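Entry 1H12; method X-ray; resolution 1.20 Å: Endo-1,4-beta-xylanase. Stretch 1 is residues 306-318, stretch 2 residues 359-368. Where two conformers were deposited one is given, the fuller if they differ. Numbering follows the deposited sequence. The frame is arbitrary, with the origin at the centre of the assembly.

Stretch 1 306-318: VNKALGFLSYAKT
Stretch 2 (359-368) GQANEFFNEF

Two helices that cross steeply can touch only along a short patch, and the pair in this xylanase illustrates how few residues such a contact needs. Residues 306-318 and 359-368 are helical throughout, with phi mostly near -65° and psi mostly near -42°, easing to -33° at Asn366 and Glu367 and -23° at Thr318, and both helices begin earlier in the chain. Their N-to-C directions make an angle of 66°, and the axes approach to 11.1 Å. The register is set where the CA atoms of Leu310 and Gln360 lie 7.5 Å apart. Only 347 Å² is buried, both sides summed, and the working positions of the second helix, Gln360, Phe364 and Glu367, recur at the three- and four-residue spacing that keeps them on one helical face.

Gly359 opens the second stretch without touching the first. At Gln360 the CA-to-CB bond points toward the partner; chi1 is -96°, between wells, while chi2 is t at 173°, carrying an extended side chain to the backbone of the first helix near Asn307, Leu310 and Gly311. Asn307, with chi1 m and chi2 -24°, starts from a CB directed away, yet its end comes nearer. The orientation of the Gln360 amide is uncertain, so the polar pairing here remains open.

Ala361 and Asn362 make no contact, and Glu363, modelled only to CB, points toward the other helix without reaching it.

Phe364 is the apolar centre. Buried, with chi1 m at -76° and chi2 -88°, it presents one ring face to Leu310, whose m,t rotamer places CD2 3.8 Å from the centroid of the Phe364 ring, only 11° off the normal. This is a CH-pi contact, well served by a methyl of the branched leucine side chain lying over a flat aromatic surface. The ring tip reaches the backbone as well, Phe364 CZ lying 3.7 Å from Leu310 O. At the ring edge, near its plane, are Leu313 CB, 4.3 Å from Phe364 CZ, and Ser314 N.

Phe365 and Asn366 lie out of reach; Asn366 ND2 instead donates to Asn362 O, 2.8 Å away, within its own helix.

Glu367 closes the contact with charge. Its m,t rotamer, with chi3 17°, meets Lys317, whose four chi angles are all t, so that the fully extended chain spans the gap. Lys317 NZ and Glu367 OE2 form a salt bridge at 3.0 Å. Water 1 reinforces it, accepting from Lys317 NZ at 2.9 Å and donating to Glu367 OE1 at 2.5 Å. Both residues are partly exposed, a setting that suits charged groups. Phe368, out of reach, ends the stretch as its helix continues.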

ATOM      1  N   VAL A 306      -5.011  -9.910  12.792  1.00  8.38           N
ATOM      2  CA  VAL A 306      -4.808 -10.820  11.661  0.50  9.01           C
ATOM      3  C   VAL A 306      -5.419 -12.192  11.894  1.00  8.61           C
ATOM      4  O   VAL A 306      -6.049 -12.742  10.976  1.00  9.28           O
ATOM      5  CB  VAL A 306      -3.357 -10.869  11.168  0.50 10.68           C
ATOM      6  CG1 VAL A 306      -2.861  -9.411  10.911  0.50 10.52           C
ATOM      7  CG2 VAL A 306      -2.452 -11.618  12.042  0.50 13.73           C
ATOM      8  N   ASN A 307      -5.249 -12.755  13.061  1.00  9.45           N
ATOM      9  CA  ASN A 307      -5.782 -14.077  13.306  1.00  9.80           C
ATOM     10  C   ASN A 307      -7.303 -14.083  13.113  1.00  9.79           C
ATOM     11  O   ASN A 307      -7.848 -15.018  12.514  1.00 10.42           O
ATOM     12  CB  ASN A 307      -5.447 -14.562  14.727  1.00 10.60           C
ATOM     13  CG  ASN A 307      -4.017 -14.967  14.925  1.00 11.52           C
ATOM     14  OD1 ASN A 307      -3.279 -15.337  13.994  1.00 13.41           O
ATOM     15  ND2 ASN A 307      -3.596 -14.975  16.212  1.00 12.96           N
ATOM     16  N   LYS A 308      -7.998 -13.056  13.590  1.00  9.45           N
ATOM     17  CA  LYS A 308      -9.448 -13.029  13.474  1.00 10.04           C
ATOM     18  C   LYS A 308      -9.870 -12.741  12.025  1.00  9.40           C
ATOM     19  O   LYS A 308     -10.911 -13.283  11.570  1.00  9.81           O
ATOM     20  CB  LYS A 308     -10.073 -12.042  14.448  1.00 10.85           C
ATOM     21  CG  LYS A 308      -9.922 -12.454  15.895  1.00 12.28           C
ATOM     22  CD  LYS A 308     -10.205 -11.269  16.858  1.00 18.28           C
ATOM     23  CE  LYS A 308     -11.513 -10.577  16.826  1.00 22.84           C
ATOM     24  NZ  LYS A 308     -12.548 -11.621  17.251  1.00 26.53           N
ATOM     25  N   ALA A 309      -9.170 -11.871  11.315  1.00  8.73           N
ATOM     26  CA  ALA A 309      -9.548 -11.559   9.923  1.00  8.28           C
ATOM     27  C   ALA A 309      -9.350 -12.781   9.041  1.00  7.89           C
ATOM     28  O   ALA A 309     -10.217 -13.131   8.243  1.00  9.00           O
ATOM     29  CB  ALA A 309      -8.747 -10.382   9.431  1.00  8.81           C
ATOM     30  N   LEU A 310      -8.180 -13.395   9.131  1.00  8.93           N
ATOM     31  CA  LEU A 310      -7.908 -14.613   8.364  1.00  9.19           C
ATOM     32  C   LEU A 310      -8.871 -15.726   8.754  1.00  9.66           C
ATOM     33  O   LEU A 310      -9.330 -16.499   7.913  1.00 10.46           O
ATOM     34  CB  LEU A 310      -6.454 -15.058   8.517  1.00  9.84           C
ATOM     35  CG  LEU A 310      -5.415 -14.088   7.959  1.00  9.51           C
ATOM     36  CD1 LEU A 310      -4.030 -14.689   8.201  1.00 12.23           C
ATOM     37  CD2 LEU A 310      -5.577 -13.837   6.511  1.00 11.77           C
ATOM     38  N   GLY A 311      -9.190 -15.807  10.040  1.00  9.69           N
ATOM     39  CA  GLY A 311     -10.175 -16.781  10.490  1.00 10.17           C
ATOM     40  C   GLY A 311     -11.515 -16.555   9.840  1.00 10.19           C
ATOM     41  O   GLY A 311     -12.188 -17.535   9.427  1.00 10.45           O
ATOM     42  N   PHE A 312     -11.961 -15.316   9.751  1.00  9.48           N
ATOM     43  CA  PHE A 312     -13.222 -15.044   9.070  1.00  9.10           C
ATOM     44  C   PHE A 312     -13.149 -15.456   7.608  1.00  9.12           C
ATOM     45  O   PHE A 312     -14.067 -16.078   7.077  1.00  9.31           O
ATOM     46  CB  PHE A 312     -13.636 -13.566   9.153  1.00  9.94           C
ATOM     47  CG  PHE A 312     -14.851 -13.316   8.315  1.00  9.64           C
ATOM     48  CD1 PHE A 312     -16.106 -13.643   8.798  1.00 11.78           C
ATOM     49  CD2 PHE A 312     -14.729 -12.888   7.004  1.00 10.16           C
ATOM     50  CE1 PHE A 312     -17.243 -13.523   7.931  1.00 11.82           C
ATOM     51  CE2 PHE A 312     -15.823 -12.770   6.190  1.00 11.84           C
ATOM     52  CZ  PHE A 312     -17.081 -13.093   6.647  1.00 11.49           C
ATOM     53  N   LEU A 313     -12.055 -15.108   6.916  1.00  8.60           N
ATOM     54  CA  LEU A 313     -11.976 -15.448   5.510  1.00  8.68           C
ATOM     55  C   LEU A 313     -12.010 -16.968   5.294  1.00  8.69           C
ATOM     56  O   LEU A 313     -12.639 -17.460   4.356  1.00  9.30           O
ATOM     57  CB  LEU A 313     -10.768 -14.798   4.872  1.00  9.23           C
ATOM     58  CG  LEU A 313     -10.846 -13.253   4.812  1.00  9.16           C
ATOM     59  CD1 LEU A 313      -9.492 -12.734   4.266  1.00 11.51           C
ATOM     60  CD2 LEU A 313     -11.943 -12.771   3.889  1.00 10.63           C
ATOM     61  N   SER A 314     -11.312 -17.687   6.159  1.00  9.43           N
ATOM     62  CA  SER A 314     -11.392 -19.166   6.034  0.50 10.49           C
ATOM     63  C   SER A 314     -12.799 -19.669   6.252  1.00 10.06           C
ATOM     64  O   SER A 314     -13.254 -20.576   5.508  1.00 11.15           O
ATOM     65  CB  SER A 314     -10.431 -19.682   7.128  0.50 12.53           C
ATOM     66  OG  SER A 314     -10.120 -21.032   6.977  0.50 21.10           O
ATOM     67  N   TYR A 315     -13.453 -19.151   7.270  1.00  9.48           N
ATOM     68  CA  TYR A 315     -14.855 -19.522   7.494  0.50 10.16           C
ATOM     69  C   TYR A 315     -15.746 -19.138   6.303  1.00  9.59           C
ATOM     70  O   TYR A 315     -16.603 -19.939   5.891  1.00 10.09           O
ATOM     71  CB  TYR A 315     -15.280 -18.773   8.772  0.50 10.96           C
ATOM     72  CG  TYR A 315     -16.667 -19.067   9.244  0.50 14.13           C
ATOM     73  CD1 TYR A 315     -16.963 -20.272   9.862  0.50 16.47           C
ATOM     74  CD2 TYR A 315     -17.692 -18.146   9.081  0.50 16.39           C
ATOM     75  CE1 TYR A 315     -18.203 -20.550  10.305  0.50 19.54           C
ATOM     76  CE2 TYR A 315     -19.007 -18.463   9.533  0.50 18.77           C
ATOM     77  CZ  TYR A 315     -19.208 -19.665  10.145  0.50 19.38           C
ATOM     78  OH  TYR A 315     -20.456 -20.013  10.639  0.50 22.61           O
ATOM     79  N   ALA A 316     -15.536 -17.974   5.747  1.00  9.07           N
ATOM     80  CA  ALA A 316     -16.346 -17.519   4.644  1.00  9.54           C
ATOM     81  C   ALA A 316     -16.157 -18.417   3.428  1.00  8.76           C
ATOM     82  O   ALA A 316     -17.122 -18.665   2.685  1.00 10.01           O
ATOM     83  CB  ALA A 316     -15.987 -16.072   4.303  1.00 10.01           C
ATOM     84  N   LYS A 317     -14.942 -18.895   3.200  1.00  9.23           N
ATOM     85  CA  LYS A 317     -14.677 -19.837   2.128  1.00  9.35           C
ATOM     86  C   LYS A 317     -15.455 -21.146   2.323  1.00  9.72           C
ATOM     87  O   LYS A 317     -15.991 -21.707   1.345  1.00  9.78           O
ATOM     88  CB  LYS A 317     -13.175 -20.113   2.065  1.00  9.91           C
ATOM     89  CG  LYS A 317     -12.755 -21.157   1.064  1.00 11.52           C
ATOM     90  CD  LYS A 317     -11.232 -21.248   0.989  1.00 15.15           C
ATOM     91  CE  LYS A 317     -10.764 -22.400   0.162  1.00 16.45           C
ATOM     92  NZ  LYS A 317      -9.293 -22.378   0.104  1.00 19.16           N
ATOM     93  N   THR A 318     -15.552 -21.627   3.570  1.00  9.26           N
ATOM     94  CA  THR A 318     -16.323 -22.851   3.801  1.00  8.94           C
ATOM     95  C   THR A 318     -17.806 -22.669   3.531  1.00  8.93           C
ATOM     96  O   THR A 318     -18.507 -23.646   3.305  1.00  9.56           O
ATOM     97  CB  THR A 318     -16.136 -23.423   5.214  1.00 10.28           C
ATOM     98  OG1 THR A 318     -16.796 -22.631   6.198  1.00 10.63           O
ATOM     99  CG2 THR A 318     -14.670 -23.655   5.565  1.00 12.10           C
ATOM    100  N   GLY A 359      -1.223 -23.448  10.867  1.00 18.55           N
ATOM    101  CA  GLY A 359      -2.154 -23.999   9.919  1.00 20.23           C
ATOM    102  C   GLY A 359      -2.712 -22.943   8.940  1.00 18.94           C
ATOM    103  O   GLY A 359      -2.762 -23.193   7.734  1.00 20.85           O
ATOM    104  N   GLN A 360      -3.102 -21.817   9.457  1.00 19.75           N
ATOM    105  CA  GLN A 360      -3.545 -20.656   8.673  1.00 21.77           C
ATOM    106  C   GLN A 360      -2.370 -20.231   7.775  1.00 17.55           C
ATOM    107  O   GLN A 360      -2.555 -19.904   6.609  1.00 17.48           O
ATOM    108  CB  GLN A 360      -3.976 -19.393   9.544  1.00 25.33           C
ATOM    109  CG  GLN A 360      -5.430 -19.029   9.957  1.00 29.85           C
ATOM    110  CD  GLN A 360      -5.512 -17.826  10.958  1.00 24.79           C
ATOM    111  OE1 GLN A 360      -6.562 -17.449  11.434  1.00 26.39           O
ATOM    112  NE2 GLN A 360      -4.370 -17.270  11.327  1.00 32.56           N
ATOM    113  N   ALA A 361      -1.179 -20.135   8.340  1.00 15.67           N
ATOM    114  CA  ALA A 361      -0.059 -19.712   7.540  1.00 15.02           C
ATOM    115  C   ALA A 361       0.185 -20.620   6.393  1.00 14.92           C
ATOM    116  O   ALA A 361       0.381 -20.163   5.253  1.00 15.37           O
ATOM    117  CB  ALA A 361       1.186 -19.584   8.380  1.00 18.95           C
ATOM    118  N   ASN A 362       0.153 -21.938   6.655  1.00 15.17           N
ATOM    119  CA  ASN A 362       0.364 -22.846   5.564  1.00 17.90           C
ATOM    120  C   ASN A 362      -0.607 -22.624   4.457  1.00 17.29           C
ATOM    121  O   ASN A 362      -0.209 -22.620   3.289  1.00 19.45           O
ATOM    122  CB  ASN A 362       0.337 -24.321   6.063  1.00 21.23           C
ATOM    123  N   GLU A 363      -1.871 -22.501   4.771  1.00 16.21           N
ATOM    124  CA  GLU A 363      -2.876 -22.367   3.759  1.00 17.45           C
ATOM    125  C   GLU A 363      -2.783 -21.029   3.019  1.00 15.13           C
ATOM    126  O   GLU A 363      -2.747 -21.029   1.786  1.00 16.45           O
ATOM    127  CB  GLU A 363      -4.253 -22.423   4.380  1.00 21.15           C
ATOM    128  N   PHE A 364      -2.766 -19.910   3.734  1.00 12.79           N
ATOM    129  CA  PHE A 364      -2.743 -18.599   3.080  1.00 12.10           C
ATOM    130  C   PHE A 364      -1.418 -18.422   2.332  1.00 11.41           C
ATOM    131  O   PHE A 364      -1.402 -17.880   1.234  1.00 12.06           O
ATOM    132  CB  PHE A 364      -3.005 -17.466   4.027  1.00 11.59           C
ATOM    133  CG  PHE A 364      -4.471 -17.307   4.419  1.00 11.03           C
ATOM    134  CD1 PHE A 364      -5.291 -16.524   3.634  1.00 10.73           C
ATOM    135  CD2 PHE A 364      -5.000 -17.963   5.503  1.00 11.62           C
ATOM    136  CE1 PHE A 364      -6.642 -16.403   3.941  1.00 11.00           C
ATOM    137  CE2 PHE A 364      -6.364 -17.852   5.814  1.00 12.07           C
ATOM    138  CZ  PHE A 364      -7.161 -17.078   4.989  1.00 11.36           C
ATOM    139  N   PHE A 365      -0.310 -18.894   2.891  1.00 10.86           N
ATOM    140  CA  PHE A 365       0.923 -18.686   2.200  1.00 11.27           C
ATOM    141  C   PHE A 365       0.979 -19.495   0.898  1.00 12.14           C
ATOM    142  O   PHE A 365       1.383 -18.997  -0.162  1.00 12.59           O
ATOM    143  CB  PHE A 365       2.149 -19.016   3.046  1.00 11.25           C
ATOM    144  CG  PHE A 365       3.402 -18.603   2.346  1.00 11.90           C
ATOM    145  CD1 PHE A 365       3.820 -17.288   2.405  1.00 13.37           C
ATOM    146  CD2 PHE A 365       4.120 -19.474   1.543  1.00 13.39           C
ATOM    147  CE1 PHE A 365       4.916 -16.873   1.682  1.00 15.02           C
ATOM    148  CE2 PHE A 365       5.235 -19.024   0.836  1.00 15.57           C
ATOM    149  CZ  PHE A 365       5.605 -17.730   0.916  1.00 15.13           C
ATOM    150  N   ASN A 366       0.576 -20.770   0.984  1.00 13.54           N
ATOM    151  CA  ASN A 366       0.615 -21.606  -0.213  1.00 14.73           C
ATOM    152  C   ASN A 366      -0.346 -21.164  -1.285  1.00 14.27           C
ATOM    153  O   ASN A 366      -0.051 -21.263  -2.481  1.00 16.23           O
ATOM    154  CB  ASN A 366       0.517 -23.087   0.171  1.00 16.54           C
ATOM    155  CG  ASN A 366       1.865 -23.540   0.766  1.00 19.60           C
ATOM    156  OD1 ASN A 366       2.826 -23.457   0.086  1.00 26.44           O
ATOM    157  ND2 ASN A 366       1.926 -23.848   2.009  1.00 26.54           N
ATOM    158  N   GLU A 367      -1.494 -20.612  -0.907  1.00 13.85           N
ATOM    159  CA  GLU A 367      -2.428 -20.076  -1.887  1.00 14.23           C
ATOM    160  C   GLU A 367      -1.804 -18.909  -2.640  1.00 14.65           C
ATOM    161  O   GLU A 367      -2.161 -18.681  -3.804  1.00 17.72           O
ATOM    162  CB  GLU A 367      -3.737 -19.657  -1.263  1.00 15.05           C
ATOM    163  CG  GLU A 367      -4.520 -20.880  -0.848  1.00 17.80           C
ATOM    164  CD  GLU A 367      -5.858 -20.585  -0.274  1.00 27.62           C
ATOM    165  OE1 GLU A 367      -6.314 -19.421  -0.508  1.00 33.07           O
ATOM    166  OE2 GLU A 367      -6.472 -21.551   0.354  1.00 29.31           O
ATOM    167  N   PHE A 368      -0.955 -18.139  -1.993  1.00 12.11           N
ATOM    168  CA  PHE A 368      -0.227 -17.050  -2.668  1.00 11.30           C
ATOM    169  C   PHE A 368       0.945 -17.572  -3.509  1.00 11.41           C
ATOM    170  O   PHE A 368       1.110 -17.190  -4.647  1.00 11.98           O
ATOM    171  CB  PHE A 368       0.274 -16.049  -1.631  1.00 11.70           C
ATOM    172  CG  PHE A 368       1.286 -15.073  -2.144  1.00 10.37           C
ATOM    173  CD1 PHE A 368       0.955 -14.055  -3.027  1.00 11.30           C
ATOM    174  CD2 PHE A 368       2.591 -15.167  -1.779  1.00 12.63           C
ATOM    175  CE1 PHE A 368       1.841 -13.174  -3.537  1.00 11.38           C
ATOM    176  CE2 PHE A 368       3.528 -14.282  -2.300  1.00 13.86           C
ATOM    177  CZ  PHE A 368       3.152 -13.286  -3.162  1.00 13.51           C
TER
HETATM  178  O   HOH W   1      -8.747 -19.784  -1.138  1.00 25.46           O